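Local coordinates for protein N-hydroxyarylamine O-acetyltransferase (PDB 4DMO) that acetylates arylamines as an N-acetyltransferase with an unusual Cys-His-Glu catalytic triad, and probably also O-acetylates N-hydroxyarylamines, at residues K59-V64 against C71-P76; I53-L58 against M78-K83; D5-F10 against K83-D88. All coordinates share one frame; numbering follows the deposited sequence.

Contact 1: K59-V64 against C71-P76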
# COMPACT_ATOMS: atom_id res chain seq x y z
N LYS A 59 -13.60 3.55 -4.36
CA LYS A 59 -14.32 4.40 -3.40
C LYS A 59 -15.31 3.56 -2.58
O LYS A 59 -15.41 3.74 -1.37
CB LYS A 59 -15.08 5.52 -4.13
CG LYS A 59 -15.92 6.39 -3.20
CD LYS A 59 -16.43 7.67 -3.90
CE LYS A 59 -17.52 7.35 -4.92
NZ LYS A 59 -17.98 8.57 -5.67
N GLU A 60 -16.00 2.65 -3.25
CA GLU A 60 -17.00 1.75 -2.65
C GLU A 60 -16.36 0.71 -1.74
O GLU A 60 -16.78 0.54 -0.61
CB GLU A 60 -17.77 1.03 -3.76
CG GLU A 60 -18.65 -0.14 -3.30
CD GLU A 60 -20.07 0.27 -2.92
OE1 GLU A 60 -20.32 1.49 -2.80
OE2 GLU A 60 -20.93 -0.63 -2.72
N LYS A 61 -15.34 0.00 -2.23
CA LYS A 61 -14.68 -1.02 -1.42
C LYS A 61 -13.94 -0.40 -0.23
O LYS A 61 -14.16 -0.77 0.93
CB LYS A 61 -13.73 -1.88 -2.28
CG LYS A 61 -13.10 -3.01 -1.47
CD LYS A 61 -11.87 -3.65 -2.10
CE LYS A 61 -11.34 -4.80 -1.23
NZ LYS A 61 -9.84 -4.93 -1.36
N ILE A 62 -13.08 0.57 -0.51
CA ILE A 62 -12.16 1.08 0.50
C ILE A 62 -12.79 2.15 1.36
O ILE A 62 -12.63 2.14 2.58
CB ILE A 62 -10.86 1.72 -0.14
CG1 ILE A 62 -10.16 0.76 -1.10
CG2 ILE A 62 -9.87 2.14 0.92
CD1 ILE A 62 -9.42 -0.33 -0.42
N LEU A 63 -13.46 3.11 0.74
CA LEU A 63 -13.91 4.29 1.48
C LEU A 63 -15.31 4.08 2.07
O LEU A 63 -15.56 4.38 3.23
CB LEU A 63 -13.88 5.54 0.61
CG LEU A 63 -12.57 5.79 -0.13
CD1 LEU A 63 -12.63 7.07 -0.93
CD2 LEU A 63 -11.38 5.83 0.84
N VAL A 64 -16.21 3.52 1.28
CA VAL A 64 -17.58 3.32 1.73
C VAL A 64 -17.68 2.07 2.60
O VAL A 64 -18.16 2.14 3.72
CB VAL A 64 -18.58 3.23 0.54
CG1 VAL A 64 -19.99 2.93 1.04
CG2 VAL A 64 -18.56 4.53 -0.28
N CYS A 71 -1.53 -3.61 -3.13
CA CYS A 71 -0.85 -2.46 -3.67
C CYS A 71 -1.60 -1.84 -4.85
O CYS A 71 -1.64 -0.64 -4.97
CB CYS A 71 0.59 -2.83 -4.09
SG CYS A 71 0.70 -3.93 -5.47
N TYR A 72 -2.20 -2.68 -5.70
CA TYR A 72 -2.88 -2.22 -6.89
C TYR A 72 -4.26 -1.69 -6.59
O TYR A 72 -4.96 -1.25 -7.51
CB TYR A 72 -2.98 -3.36 -7.94
CG TYR A 72 -3.56 -4.66 -7.40
CD1 TYR A 72 -2.74 -5.74 -7.08
CD2 TYR A 72 -4.92 -4.78 -7.14
CE1 TYR A 72 -3.27 -6.93 -6.55
CE2 TYR A 72 -5.44 -5.96 -6.61
CZ TYR A 72 -4.63 -7.03 -6.33
OH TYR A 72 -5.16 -8.16 -5.80
N GLU A 73 -4.67 -1.77 -5.32
CA GLU A 73 -5.88 -1.10 -4.85
C GLU A 73 -5.54 0.13 -3.99
O GLU A 73 -6.14 1.18 -4.14
CB GLU A 73 -6.78 -2.08 -4.07
CG GLU A 73 -7.26 -3.27 -4.88
CD GLU A 73 -7.89 -4.39 -4.02
OE1 GLU A 73 -9.08 -4.72 -4.20
OE2 GLU A 73 -7.20 -4.93 -3.14
N LEU A 74 -4.58 0.01 -3.06
CA LEU A 74 -4.30 1.14 -2.14
C LEU A 74 -3.61 2.28 -2.87
O LEU A 74 -3.95 3.43 -2.67
CB LEU A 74 -3.45 0.72 -0.93
CG LEU A 74 -4.04 -0.40 -0.05
CD1 LEU A 74 -3.22 -0.73 1.21
CD2 LEU A 74 -5.44 -0.04 0.35
N ASN A 75 -2.65 1.98 -3.74
CA ASN A 75 -1.96 3.06 -4.41
C ASN A 75 -2.81 3.80 -5.45
O ASN A 75 -2.76 5.04 -5.52
CB ASN A 75 -0.61 2.59 -4.97
CG ASN A 75 0.41 2.45 -3.89
OD1 ASN A 75 0.44 3.24 -2.97
ND2 ASN A 75 1.22 1.41 -3.97
N PRO A 76 -3.62 3.07 -6.23
CA PRO A 76 -4.56 3.82 -7.08
C PRO A 76 -5.59 4.61 -6.27
O PRO A 76 -5.96 5.70 -6.69
CB PRO A 76 -5.23 2.73 -7.90
CG PRO A 76 -4.16 1.65 -7.99
CD PRO A 76 -3.55 1.65 -6.61
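The carboxylate of Glu73 meets the ammonium of Lys61 obliquely, from above its plane: NZ approaches OE1 at 41° out of it. This salt bridge spans 2.9 Å from Lys61 NZ to Glu73 OE1, while the bond from NZ to OE2, at 3.2 Å, is weak. With CG anti to the backbone N (chi1 -176°), the lysine chain runs out straight toward helix 71-84 and bends at its last torsion to bring the ammonium to the two oxygens; the two chains cross at about a right angle. Glu73 is buried, and further donors satisfy it: Asn44 ND2 binds OE1 and the backbone N of Leu70 binds OE2. Lys61 NZ also donates to the carbonyl O of Gly68. The ion pair therefore ties both helices to the loop that joins them. Beside the salt bridge the contact is apolar, with Ile62 CD1 placed 4.1 Å from Leu74 CD2, and both side chains also rest on Val38. Helix 55-64 closes with a wider pi-type turn, in which Val64 N reaches Lys59 O at 2.8 Å. On the other helix, Cys71 lies in the Arg-Gly-Gly-Leu-Cys motif of the family and is probably the nucleophile of the triad. It packs on His110 of strand 103-117, whereas Gln9 of helix 5-14 packs on Leu63 and Val64 of helix 55-64.

Contact 2: I53-L58 against M78-K83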
# COMPACT_ATOMS: atom_id res chain seq x y z
N ILE A 53 -10.31 -2.53 -11.26
CA ILE A 53 -9.70 -1.43 -10.55
C ILE A 53 -10.17 -0.12 -11.19
O ILE A 53 -9.83 0.16 -12.34
CB ILE A 53 -8.17 -1.51 -10.60
CG1 ILE A 53 -7.70 -2.82 -10.00
CG2 ILE A 53 -7.53 -0.33 -9.88
CD1 ILE A 53 -8.31 -3.13 -8.66
N SER A 54 -10.94 0.66 -10.44
CA SER A 54 -11.47 1.91 -10.93
C SER A 54 -11.69 2.81 -9.72
O SER A 54 -11.68 2.36 -8.60
CB SER A 54 -12.80 1.71 -11.68
OG SER A 54 -13.88 1.37 -10.82
N LYS A 55 -11.86 4.09 -9.98
CA LYS A 55 -12.11 5.05 -8.93
C LYS A 55 -13.40 4.72 -8.17
O LYS A 55 -13.44 4.80 -6.94
CB LYS A 55 -12.22 6.44 -9.54
CG LYS A 55 -12.20 7.57 -8.52
CD LYS A 55 -12.13 8.94 -9.19
CE LYS A 55 -12.45 10.01 -8.16
NZ LYS A 55 -12.60 11.36 -8.75
N GLU A 56 -14.45 4.39 -8.91
CA GLU A 56 -15.75 4.08 -8.29
C GLU A 56 -15.71 2.79 -7.49
O GLU A 56 -16.14 2.78 -6.35
CB GLU A 56 -16.87 4.03 -9.32
CG GLU A 56 -17.41 5.39 -9.68
CD GLU A 56 -18.45 5.87 -8.67
OE1 GLU A 56 -19.64 5.51 -8.83
OE2 GLU A 56 -18.08 6.60 -7.72
N ASN A 57 -15.21 1.71 -8.10
CA ASN A 57 -15.10 0.46 -7.37
C ASN A 57 -14.25 0.65 -6.09
O ASN A 57 -14.54 0.11 -5.03
CB ASN A 57 -14.54 -0.64 -8.27
CG ASN A 57 -15.54 -1.09 -9.32
OD1 ASN A 57 -16.72 -0.81 -9.19
ND2 ASN A 57 -15.09 -1.85 -10.31
N LEU A 58 -13.20 1.45 -6.19
CA LEU A 58 -12.31 1.59 -5.05
C LEU A 58 -12.91 2.48 -3.95
O LEU A 58 -12.74 2.21 -2.75
CB LEU A 58 -10.94 2.09 -5.52
CG LEU A 58 -10.07 1.05 -6.24
CD1 LEU A 58 -8.81 1.73 -6.77
CD2 LEU A 58 -9.68 -0.12 -5.32
N MET A 78 -5.01 6.22 -3.54
CA MET A 78 -4.33 7.44 -3.13
C MET A 78 -4.12 8.32 -4.37
O MET A 78 -4.39 9.51 -4.37
CB MET A 78 -3.01 7.10 -2.44
CG MET A 78 -2.08 8.29 -2.18
SD MET A 78 -2.75 9.55 -1.06
CE MET A 78 -2.52 8.75 0.51
N TYR A 79 -3.67 7.69 -5.43
CA TYR A 79 -3.62 8.35 -6.72
C TYR A 79 -4.88 9.18 -7.02
O TYR A 79 -4.77 10.38 -7.28
CB TYR A 79 -3.41 7.29 -7.80
CG TYR A 79 -3.62 7.78 -9.20
CD1 TYR A 79 -2.71 8.62 -9.78
CD2 TYR A 79 -4.73 7.37 -9.95
CE1 TYR A 79 -2.88 9.07 -11.06
CE2 TYR A 79 -4.90 7.80 -11.23
CZ TYR A 79 -3.97 8.66 -11.79
OH TYR A 79 -4.11 9.11 -13.06
N TYR A 80 -6.08 8.58 -6.98
CA TYR A 80 -7.32 9.32 -7.27
C TYR A 80 -7.55 10.46 -6.30
O TYR A 80 -7.92 11.56 -6.72
CB TYR A 80 -8.57 8.41 -7.28
CG TYR A 80 -8.55 7.40 -8.41
CD1 TYR A 80 -8.55 7.79 -9.73
CD2 TYR A 80 -8.50 6.05 -8.13
CE1 TYR A 80 -8.51 6.86 -10.73
CE2 TYR A 80 -8.46 5.12 -9.10
CZ TYR A 80 -8.46 5.52 -10.41
OH TYR A 80 -8.42 4.57 -11.39
N PHE A 81 -7.30 10.23 -5.02
CA PHE A 81 -7.42 11.30 -4.06
C PHE A 81 -6.49 12.45 -4.42
O PHE A 81 -6.89 13.62 -4.35
CB PHE A 81 -7.06 10.84 -2.67
CG PHE A 81 -6.98 11.95 -1.69
CD1 PHE A 81 -8.13 12.52 -1.18
CD2 PHE A 81 -5.77 12.46 -1.30
CE1 PHE A 81 -8.06 13.57 -0.28
CE2 PHE A 81 -5.69 13.51 -0.40
CZ PHE A 81 -6.84 14.05 0.11
N LEU A 82 -5.25 12.10 -4.78
CA LEU A 82 -4.22 13.12 -5.06
C LEU A 82 -4.57 13.90 -6.32
O LEU A 82 -4.39 15.11 -6.37
CB LEU A 82 -2.82 12.49 -5.18
CG LEU A 82 -2.25 11.95 -3.86
CD1 LEU A 82 -0.91 11.27 -4.06
CD2 LEU A 82 -2.11 13.06 -2.84
N LYS A 83 -5.09 13.20 -7.32
CA LYS A 83 -5.53 13.80 -8.58
C LYS A 83 -6.65 14.82 -8.37
O LYS A 83 -6.57 15.94 -8.88
CB LYS A 83 -5.99 12.69 -9.51
CG LYS A 83 -5.96 12.98 -11.00
CD LYS A 83 -6.06 11.64 -11.71
CE LYS A 83 -6.55 11.72 -13.15
NZ LYS A 83 -7.41 10.51 -13.49
O HOH W 1 -11.36 5.22 -12.86
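Two first torsions bring Lys55 and Tyr80 together. Tyr80 has CG anti to its carbonyl carbon (chi1 -65°), which sends the ring across to the first turn of helix 55-64, and Lys55 turns CG away from its own N (chi1 -168°) and then runs fully extended past the ring. The lysine lies over one face. Its CB stands almost exactly above the ring centre, 3.7 Å from the centroid and 2° off the normal, a CH-pi contact. Lys55 CG continues toward the root of the ring, 3.7 Å from Tyr80 CG. Tyr79 CD2 sits on the opposite face, displaced toward the rim, and Leu58 CD1 comes in at the edge, 4.1 Å from Tyr80 CE2. The segment that meets the ring is also a helix start: Ser54 is the N-cap, and Ser54 OG accepts from Asn57 N at 3.0 Å. A water linked to Lys55 N at 3.1 Å donates only weakly to Tyr80 OH, whose main partner is Glu195 at the beginning of helix 195-207. The ammonium of Lys55 travels beyond the ring to a salt bridge with Asp84, while Phe6 of helix 5-14 packs against both Lys55 and Tyr80. No direct hydrogen bond joins the two segments, so their grip is dispersive, methylene on aromatic face and methyl at the edge. The polar ends of both residues are carried past one another to partners further off, which probably helps to fix the rotation of the ring and the course of the lysine chain.

Contact 3: D5-F10 against K83-D88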
# COMPACT_ATOMS: atom_id res chain seq x y z
N ASP A 5 -16.73 13.92 -4.19
CA ASP A 5 -17.22 12.92 -3.25
C ASP A 5 -16.06 11.99 -2.83
O ASP A 5 -15.94 11.61 -1.66
CB ASP A 5 -18.36 12.11 -3.89
CG ASP A 5 -19.03 11.16 -2.90
OD1 ASP A 5 -19.22 9.97 -3.28
OD2 ASP A 5 -19.37 11.59 -1.77
N PHE A 6 -15.22 11.61 -3.79
CA PHE A 6 -14.06 10.79 -3.49
C PHE A 6 -13.25 11.41 -2.37
O PHE A 6 -12.92 10.74 -1.40
CB PHE A 6 -13.18 10.58 -4.73
CG PHE A 6 -12.23 9.42 -4.60
CD1 PHE A 6 -12.56 8.19 -5.15
CD2 PHE A 6 -11.04 9.54 -3.90
CE1 PHE A 6 -11.69 7.10 -5.02
CE2 PHE A 6 -10.17 8.46 -3.76
CZ PHE A 6 -10.50 7.25 -4.31
N GLN A 7 -12.93 12.70 -2.50
CA GLN A 7 -12.18 13.43 -1.47
C GLN A 7 -12.87 13.42 -0.11
O GLN A 7 -12.24 13.21 0.94
CB GLN A 7 -11.98 14.88 -1.92
CG GLN A 7 -10.99 15.06 -3.06
CD GLN A 7 -10.70 16.53 -3.36
OE1 GLN A 7 -11.38 17.14 -4.19
NE2 GLN A 7 -9.69 17.09 -2.70
N LYS A 8 -14.18 13.65 -0.11
CA LYS A 8 -14.91 13.72 1.15
C LYS A 8 -14.90 12.35 1.87
O LYS A 8 -14.63 12.28 3.06
CB LYS A 8 -16.35 14.18 0.90
CG LYS A 8 -17.13 14.45 2.16
CD LYS A 8 -18.60 14.78 1.88
CE LYS A 8 -19.43 14.92 3.17
NZ LYS A 8 -20.90 15.03 2.88
N GLN A 9 -15.19 11.29 1.12
CA GLN A 9 -15.18 9.94 1.67
C GLN A 9 -13.79 9.54 2.14
O GLN A 9 -13.64 8.79 3.10
CB GLN A 9 -15.68 8.96 0.64
CG GLN A 9 -17.03 9.33 0.07
CD GLN A 9 -18.10 8.36 0.48
OE1 GLN A 9 -18.11 7.86 1.61
NE2 GLN A 9 -19.00 8.06 -0.46
N PHE A 10 -12.78 10.06 1.45
CA PHE A 10 -11.40 9.80 1.79
C PHE A 10 -11.02 10.44 3.12
O PHE A 10 -10.48 9.77 3.99
CB PHE A 10 -10.48 10.27 0.66
CG PHE A 10 -9.07 9.78 0.76
CD1 PHE A 10 -8.66 8.63 0.11
CD2 PHE A 10 -8.13 10.49 1.49
CE1 PHE A 10 -7.35 8.18 0.21
CE2 PHE A 10 -6.83 10.04 1.59
CZ PHE A 10 -6.45 8.87 0.96
N LYS A 83 -5.09 13.20 -7.32
CA LYS A 83 -5.53 13.80 -8.58
C LYS A 83 -6.65 14.82 -8.37
O LYS A 83 -6.57 15.94 -8.88
CB LYS A 83 -5.99 12.69 -9.51
CG LYS A 83 -5.96 12.98 -11.00
CD LYS A 83 -6.06 11.64 -11.71
CE LYS A 83 -6.55 11.72 -13.15
NZ LYS A 83 -7.41 10.51 -13.49
N ASP A 84 -7.72 14.44 -7.65
CA ASP A 84 -8.81 15.37 -7.33
C ASP A 84 -8.35 16.55 -6.49
O ASP A 84 -8.94 17.62 -6.53
CB ASP A 84 -9.95 14.68 -6.59
CG ASP A 84 -10.73 13.77 -7.47
OD1 ASP A 84 -10.45 13.73 -8.69
OD2 ASP A 84 -11.62 13.07 -6.94
N SER A 85 -7.29 16.34 -5.73
CA SER A 85 -6.71 17.39 -4.90
C SER A 85 -5.79 18.31 -5.69
O SER A 85 -5.08 19.13 -5.11
CB SER A 85 -5.94 16.81 -3.71
OG SER A 85 -6.78 16.02 -2.89
N GLY A 86 -5.79 18.17 -7.02
CA GLY A 86 -5.04 19.09 -7.86
C GLY A 86 -3.57 18.74 -8.09
O GLY A 86 -2.89 19.44 -8.84
N PHE A 87 -3.07 17.68 -7.46
CA PHE A 87 -1.68 17.26 -7.68
C PHE A 87 -1.43 16.60 -9.03
O PHE A 87 -2.29 15.90 -9.56
CB PHE A 87 -1.25 16.26 -6.63
CG PHE A 87 -1.13 16.84 -5.29
CD1 PHE A 87 -2.17 16.73 -4.40
CD2 PHE A 87 0.02 17.49 -4.90
CE1 PHE A 87 -2.07 17.24 -3.14
CE2 PHE A 87 0.13 18.01 -3.65
CZ PHE A 87 -0.93 17.88 -2.76
N ASP A 88 -0.22 16.77 -9.54
CA ASP A 88 0.18 16.15 -10.80
C ASP A 88 0.78 14.77 -10.53
O ASP A 88 1.97 14.64 -10.17
CB ASP A 88 1.19 17.03 -11.53
CG ASP A 88 1.61 16.43 -12.86
OD1 ASP A 88 0.98 15.43 -13.26
OD2 ASP A 88 2.53 16.99 -13.51
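Asp84, in the last turn of helix 71-84, meets Gln7 and Phe6 of helix 5-14. Its CB packs 3.7 Å from Gln7 CG, and OD2 reaches back to lie 3.7 Å from Phe6 CB. The carboxylate and the Gln7 amide are inclined to each other by 60° and do not stack. OD2 forms a salt bridge with Lys55 and a hydrogen bond with Thr4 OG1, just ahead of helix 5-14, so a single oxygen draws two helix beginnings to one helix end. The carbonyl O of Asp84 lies 3.4 Å from Gln7 OE1, but both carbonyl oxygens lack a proton to share; OE1 is instead held by the backbone N of Thr4, which helps to fix the turn of the amide. Gln7 sets CG beside its backbone N (chi1 -72°), and the extended chain beyond it carries the amide along the helix terminus to Ser85, where NE2 stands 3.1 Å from OG. The Ser85 hydroxyl is hydrogen-bonded to Phe81 O, one turn back in its own helix. Gly86 follows with positive phi (87°), the left-handed conformation that glycine readily adopts. Phe87 then packs on Val22 and on Leu115 of strand 103-117, and Asp88 pairs through its backbone with Thr116. Gly86 N to Lys83 O, at 3.0 Å, and Phe87 N to Leu82 O complete a Schellman motif with Gly86 as C-prime residue, which ends helix 71-84, one of the helices of the N-terminal helical domain of the arylamine N-acetyltransferase fold, and turns the chain into strand 88-98.

Contacts 1 and 2 hold helices 55-64 and 71-84 together at successive levels and adjoin where Leu58 packs on Glu73 and Pro76; contact 3 brings helix 5-14 onto the far end of helix 71-84. Their centres lie about 10, 13 and 17 Å from the chain's centre. Contact 1 is buried, on the same helical turns as the probable active-site cysteine, and relies on a satisfied salt bridge with a small apolar patch. Contacts 2 and 3 are partly buried, the former chiefly aromatic, the latter mixed and without a clear hydrogen bond between its segments. Charged pairs bind the three: Lys55 with Asp84 across contacts 2 and 3, Lys59 with Asp5 across contacts 1 and 3.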